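Local coordinates for DUF7790 domain-containing protein (Leptospira interrogans serogroup Icterohaemorrhagiae serovar copenhageni, PDB 6ULO), which is of unknown function but probably membrane-anchored in its full-length form, with a soluble domain assigned to the NADP-binding Rossmann clan, at residues T30-L35 with L192-N197; I202-I207 with K237-N242. All blocks are in the same frame, centred on the assembly; numbering follows the deposited sequence. Where two conformers were deposited one is given.

Contact 1: T30-L35 with L192-N197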
loop_
_atom_site.group_PDB
_atom_site.type_symbol
_atom_site.label_atom_id
_atom_site.label_comp_id
_atom_site.label_asym_id
_atom_site.label_seq_id
_atom_site.Cartn_x
_atom_site.Cartn_y
_atom_site.Cartn_z
ATOM N N THR A 30 -15.847 -7.737 1.743
ATOM C CA THR A 30 -14.923 -8.842 1.513
ATOM C C THR A 30 -14.464 -9.445 2.850
ATOM O O THR A 30 -14.323 -8.742 3.847
ATOM C CB THR A 30 -13.738 -8.334 0.665
ATOM O OG1 THR A 30 -13.115 -9.421 -0.025
ATOM C CG2 THR A 30 -12.690 -7.517 1.482
ATOM N N PRO A 31 -14.260 -10.759 2.914
ATOM C CA PRO A 31 -13.959 -11.377 4.215
ATOM C C PRO A 31 -12.651 -10.873 4.812
ATOM O O PRO A 31 -11.664 -10.666 4.109
ATOM C CB PRO A 31 -13.898 -12.881 3.902
ATOM C CG PRO A 31 -14.444 -13.062 2.524
ATOM C CD PRO A 31 -14.501 -11.744 1.835
ATOM N N GLN A 32 -12.640 -10.729 6.131
ATOM C CA GLN A 32 -11.464 -10.268 6.861
ATOM C C GLN A 32 -11.058 -11.272 7.933
ATOM O O GLN A 32 -11.796 -12.202 8.274
ATOM C CB GLN A 32 -11.726 -8.882 7.467
ATOM C CG GLN A 32 -12.005 -7.789 6.435
ATOM C CD GLN A 32 -12.151 -6.426 7.077
ATOM O OE1 GLN A 32 -11.254 -5.942 7.753
ATOM N NE2 GLN A 32 -13.315 -5.823 6.904
ATOM N N GLU A 33 -9.877 -11.065 8.497
ATOM C CA GLU A 33 -9.325 -11.899 9.543
ATOM C C GLU A 33 -9.331 -11.173 10.880
ATOM O O GLU A 33 -9.314 -9.935 10.956
ATOM C CB GLU A 33 -7.898 -12.327 9.195
ATOM C CG GLU A 33 -7.894 -13.283 8.014
ATOM C CD GLU A 33 -6.570 -13.371 7.284
ATOM O OE1 GLU A 33 -5.508 -12.851 7.759
ATOM O OE2 GLU A 33 -6.581 -13.982 6.206
ATOM N N THR A 34 -9.348 -11.950 11.948
ATOM C CA THR A 34 -9.303 -11.383 13.286
ATOM C C THR A 34 -7.871 -11.022 13.616
ATOM O O THR A 34 -6.971 -11.846 13.471
ATOM C CB THR A 34 -9.800 -12.426 14.291
ATOM O OG1 THR A 34 -11.133 -12.828 13.954
ATOM C CG2 THR A 34 -9.759 -11.874 15.712
ATOM N N LEU A 35 -7.668 -9.804 14.074
ATOM C CA LEU A 35 -6.358 -9.312 14.469
ATOM C C LEU A 35 -6.372 -9.230 15.975
ATOM O O LEU A 35 -7.427 -9.053 16.584
ATOM C CB LEU A 35 -6.064 -7.928 13.885
ATOM C CG LEU A 35 -6.116 -7.854 12.371
ATOM C CD1 LEU A 35 -5.548 -6.522 11.948
ATOM C CD2 LEU A 35 -5.341 -8.965 11.737
ATOM N N LEU A 192 -10.189 1.196 1.195
ATOM C CA LEU A 192 -10.787 0.228 2.112
ATOM C C LEU A 192 -9.699 -0.395 2.965
ATOM O O LEU A 192 -8.973 -1.300 2.501
ATOM C CB LEU A 192 -11.561 -0.856 1.363
ATOM C CG LEU A 192 -12.680 -0.294 0.477
ATOM C CD1 LEU A 192 -12.266 -0.408 -0.974
ATOM C CD2 LEU A 192 -13.972 -1.042 0.690
ATOM N N PRO A 193 -9.579 0.010 4.226
ATOM C CA PRO A 193 -8.642 -0.666 5.129
ATOM C C PRO A 193 -9.244 -1.957 5.627
ATOM O O PRO A 193 -10.359 -1.963 6.150
ATOM C CB PRO A 193 -8.476 0.321 6.282
ATOM C CG PRO A 193 -9.334 1.492 5.988
ATOM C CD PRO A 193 -10.262 1.145 4.876
ATOM N N ILE A 194 -8.528 -3.049 5.457
ATOM C CA ILE A 194 -9.047 -4.368 5.807
ATOM C C ILE A 194 -7.984 -5.154 6.561
ATOM O O ILE A 194 -6.770 -4.948 6.379
ATOM C CB ILE A 194 -9.557 -5.143 4.581
ATOM C CG1 ILE A 194 -8.476 -5.312 3.498
ATOM C CG2 ILE A 194 -10.834 -4.519 4.028
ATOM C CD1 ILE A 194 -8.885 -6.312 2.365
ATOM N N ARG A 195 -8.452 -6.050 7.415
ATOM C CA ARG A 195 -7.579 -6.846 8.267
ATOM C C ARG A 195 -7.174 -8.130 7.550
ATOM O O ARG A 195 -8.031 -8.959 7.225
ATOM C CB ARG A 195 -8.340 -7.241 9.533
ATOM C CG ARG A 195 -8.797 -6.059 10.381
ATOM C CD ARG A 195 -9.562 -6.561 11.628
ATOM N NE ARG A 195 -10.735 -7.347 11.250
ATOM C CZ ARG A 195 -11.920 -6.806 10.975
ATOM N NH1 ARG A 195 -12.071 -5.482 11.055
ATOM N NH2 ARG A 195 -12.958 -7.577 10.616
ATOM N N GLY A 196 -5.884 -8.324 7.334
ATOM C CA GLY A 196 -5.462 -9.546 6.681
ATOM C C GLY A 196 -3.966 -9.760 6.741
ATOM O O GLY A 196 -3.183 -8.807 6.577
ATOM N N ASN A 197 -3.576 -11.015 6.939
ATOM C CA ASN A 197 -2.177 -11.423 6.922
ATOM C C ASN A 197 -1.846 -11.901 5.517
ATOM O O ASN A 197 -2.606 -12.687 4.943
ATOM C CB ASN A 197 -2.038 -12.583 7.924
ATOM C CG ASN A 197 -0.590 -12.990 8.218
ATOM O OD1 ASN A 197 0.333 -12.697 7.489
ATOM N ND2 ASN A 197 -0.433 -13.759 9.273
HETATM O O HOH W 1 -11.199 -3.154 8.635
HETATM O O HOH W 2 -13.265 -10.321 10.515
HETATM O O HOH W 3 -5.075 -13.612 3.936
#
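Gln-32 and Glu-33 pair with Arg-195 and Asn-197 where an irregular segment crosses the C-terminal end of strand 191-195, the edge strand of a Rossmann-like sheet. Two backbone-to-side-chain bonds and one purely backbone bond fix the crossing. Arg-195 N points at Gln-32 OE1 (2.8 Å, 164°), tilted from the amide plane; Glu-33 N reaches Arg-195 O at 3.1 Å from above its carbonyl plane; Asn-197 N meets Glu-33 OE1 on the syn side at 2.8 Å, while Glu-33 OE2 takes the N-H groups of Ile-202 and Thr-203.

The Arg-195 guanidinium is held on two sides. Its chain bends at chi3 (-59°), which places NE 3.0 Å from Glu-33 O, nearly in the guanidinium plane. Over one face the Gln-32 amide stacks, 22° from parallel, its OE1 above the centre.

Aliphatic packing flanks this polar core: Leu-35 CD1 lies 3.6 Å from Arg-195 CG, Thr-30 CG2 meets Ile-194 CD1 at 4.1 Å, and Ile-194 CG2 lies against the amide carbon of Gln-32. Two waters bridge the segments, one donating to both Glu-33 OE2 and Asn-197 O, the other joining Gln-32 OE1 and Pro-193 O, 2.9 Å from each.

Contact 2: I202-I207 with K237-N242; sequences ITLTGI and KNSILN
Leu-204 and Thr-205 meet Ser-239 where helices 203-214 and 234-241 lie side by side, the nearly parallel pairing of neighbouring helices in a Rossmann-like alpha/beta fold. The short axes of 203-207 and 237-241 approach to 8.2 Å and cross at 17°. Leu-204 sends CG anti to its backbone N (chi1 -172°), where it packs 3.8 Å from Ser-239 CB. Its CD2 touches Ile-240 CD1 at 4.0 Å, the two side chains meeting at a slant. In the modelled one of two serine conformers, Leu-204 CG and CD2 also lie against Ser-239 OG, which bonds back to Phe-236 O of its own helix.

At Thr-205 the backbones come nearest, its CA 4.4 Å from that of Ser-239. Thr-205 OG1 packs 3.3 Å from Ser-239 CB, while CG2 lies 4.0 Å from Asn-242 ND2, the two side chains crossing at about a right angle. A water between the two helices lies 2.8 Å from each of Leu-204 O and Ser-239 O and accepts from Asn-242 ND2. That amide also reaches residues further along helix 203-214, ND2 bonding to Asn-209 OD1 and OD1 receiving Lys-212 NZ. Leu-204 also packs on Met-90 of strand 86-91, and Ile-240 on Phe-286 and Leu-290 of helix 283-291.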
loop_
_atom_site.group_PDB
_atom_site.type_symbol
_atom_site.label_atom_id
_atom_site.label_comp_id
_atom_site.label_asym_id
_atom_site.label_seq_id
_atom_site.Cartn_x
_atom_site.Cartn_y
_atom_site.Cartn_z
ATOM N N ILE A 202 -7.873 -16.297 4.759
ATOM C CA ILE A 202 -9.185 -15.717 4.471
ATOM C C ILE A 202 -9.077 -14.470 3.595
ATOM O O ILE A 202 -9.711 -14.382 2.543
ATOM C CB ILE A 202 -9.947 -15.382 5.767
ATOM C CG1 ILE A 202 -10.431 -16.642 6.499
ATOM C CG2 ILE A 202 -11.163 -14.507 5.477
ATOM C CD1 ILE A 202 -10.872 -16.360 7.929
ATOM N N THR A 203 -8.334 -13.448 4.049
ATOM C CA THR A 203 -8.505 -12.118 3.450
ATOM C C THR A 203 -7.955 -12.025 2.033
ATOM O O THR A 203 -8.617 -11.514 1.128
ATOM C CB THR A 203 -7.858 -11.054 4.310
ATOM O OG1 THR A 203 -8.383 -11.188 5.633
ATOM C CG2 THR A 203 -8.189 -9.665 3.756
ATOM N N LEU A 204 -6.722 -12.452 1.816
ATOM C CA LEU A 204 -6.113 -12.223 0.505
ATOM C C LEU A 204 -6.769 -13.097 -0.566
ATOM O O LEU A 204 -7.029 -12.626 -1.689
ATOM C CB LEU A 204 -4.597 -12.387 0.605
ATOM C CG LEU A 204 -3.764 -11.992 -0.621
ATOM C CD1 LEU A 204 -4.065 -10.552 -1.079
ATOM C CD2 LEU A 204 -2.296 -12.153 -0.263
ATOM N N THR A 205 -7.108 -14.345 -0.211
ATOM C CA THR A 205 -7.914 -15.160 -1.110
ATOM C C THR A 205 -9.261 -14.510 -1.352
ATOM O O THR A 205 -9.759 -14.482 -2.490
ATOM C CB THR A 205 -8.075 -16.570 -0.544
ATOM O OG1 THR A 205 -6.863 -17.281 -0.798
ATOM C CG2 THR A 205 -9.226 -17.335 -1.239
ATOM N N GLY A 206 -9.842 -13.926 -0.291
ATOM C CA GLY A 206 -11.138 -13.276 -0.411
ATOM C C GLY A 206 -11.107 -12.094 -1.357
ATOM O O GLY A 206 -12.088 -11.838 -2.057
ATOM N N ILE A 207 -9.992 -11.343 -1.388
ATOM C CA ILE A 207 -9.904 -10.228 -2.328
ATOM C C ILE A 207 -10.024 -10.746 -3.749
ATOM O O ILE A 207 -10.759 -10.190 -4.576
ATOM C CB ILE A 207 -8.595 -9.445 -2.142
ATOM C CG1 ILE A 207 -8.633 -8.648 -0.840
ATOM C CG2 ILE A 207 -8.345 -8.533 -3.322
ATOM C CD1 ILE A 207 -7.252 -8.034 -0.510
ATOM N N LYS A 237 0.829 -18.762 -1.728
ATOM C CA LYS A 237 0.832 -19.161 -3.122
ATOM C C LYS A 237 -0.595 -19.224 -3.662
ATOM O O LYS A 237 -0.887 -18.700 -4.740
ATOM C CB LYS A 237 1.499 -20.526 -3.258
ATOM C CG LYS A 237 2.982 -20.543 -2.921
ATOM C CD LYS A 237 3.524 -21.982 -2.930
ATOM C CE LYS A 237 5.008 -21.985 -2.756
ATOM N NZ LYS A 237 5.523 -23.370 -2.815
ATOM N N ASN A 238 -1.497 -19.874 -2.922
ATOM C CA ASN A 238 -2.876 -19.992 -3.383
ATOM C C ASN A 238 -3.535 -18.631 -3.533
ATOM O O ASN A 238 -4.254 -18.388 -4.512
ATOM C CB ASN A 238 -3.697 -20.824 -2.398
ATOM C CG ASN A 238 -3.362 -22.268 -2.444
ATOM O OD1 ASN A 238 -2.658 -22.749 -3.337
ATOM N ND2 ASN A 238 -3.858 -22.987 -1.463
ATOM N N SER A 239 -3.317 -17.729 -2.571
ATOM C CA SER A 239 -4.013 -16.452 -2.670
ATOM C C SER A 239 -3.482 -15.615 -3.835
ATOM O O SER A 239 -4.275 -14.977 -4.529
ATOM C CB SER A 239 -4.008 -15.683 -1.345
ATOM O OG SER A 239 -2.690 -15.390 -0.962
ATOM N N ILE A 240 -2.165 -15.624 -4.095
ATOM C CA ILE A 240 -1.656 -14.859 -5.230
ATOM C C ILE A 240 -2.113 -15.474 -6.550
ATOM O O ILE A 240 -2.498 -14.753 -7.478
ATOM C CB ILE A 240 -0.133 -14.665 -5.152
ATOM C CG1 ILE A 240 0.242 -13.964 -3.836
ATOM C CG2 ILE A 240 0.363 -13.894 -6.382
ATOM C CD1 ILE A 240 -0.285 -12.587 -3.690
ATOM N N LEU A 241 -2.104 -16.812 -6.653
ATOM C CA LEU A 241 -2.602 -17.453 -7.866
ATOM C C LEU A 241 -4.063 -17.141 -8.112
ATOM O O LEU A 241 -4.506 -17.125 -9.262
ATOM C CB LEU A 241 -2.384 -18.968 -7.797
ATOM C CG LEU A 241 -1.056 -19.363 -8.461
ATOM C CD1 LEU A 241 0.182 -18.735 -7.837
ATOM C CD2 LEU A 241 -0.950 -20.878 -8.516
ATOM N N ASN A 242 -4.831 -16.927 -7.039
ATOM C CA ASN A 242 -6.257 -16.668 -7.156
ATOM C C ASN A 242 -6.583 -15.237 -7.562
ATOM O O ASN A 242 -7.735 -14.937 -7.882
ATOM C CB ASN A 242 -6.943 -17.009 -5.822
ATOM C CG ASN A 242 -8.432 -16.976 -5.918
ATOM O OD1 ASN A 242 -9.038 -17.673 -6.761
ATOM N ND2 ASN A 242 -9.050 -16.172 -5.052
HETATM O O HOH W 4 -6.887 -14.091 -4.110
#

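In the fold
After helix 18-28 the chain runs through 30-35, and contact 1 closes a long loop of 156 residues when strand 191-195 arrives at the edge of the sheet. After a short loop the chain enters helix 203-214, passes strand 218-222 in the middle of the sheet, and contact 2 closes a much shorter loop at helix 234-241. The two loops follow in series, neither nesting nor crossing, with centres about 12 Å apart. They meet at the start of helix 203-214, where Thr-203 bonds through N to Glu-33 and through OG1 to Arg-195. Together they tie the N-terminal segment to the sheet edge and to two neighbouring helices packed on the sheet.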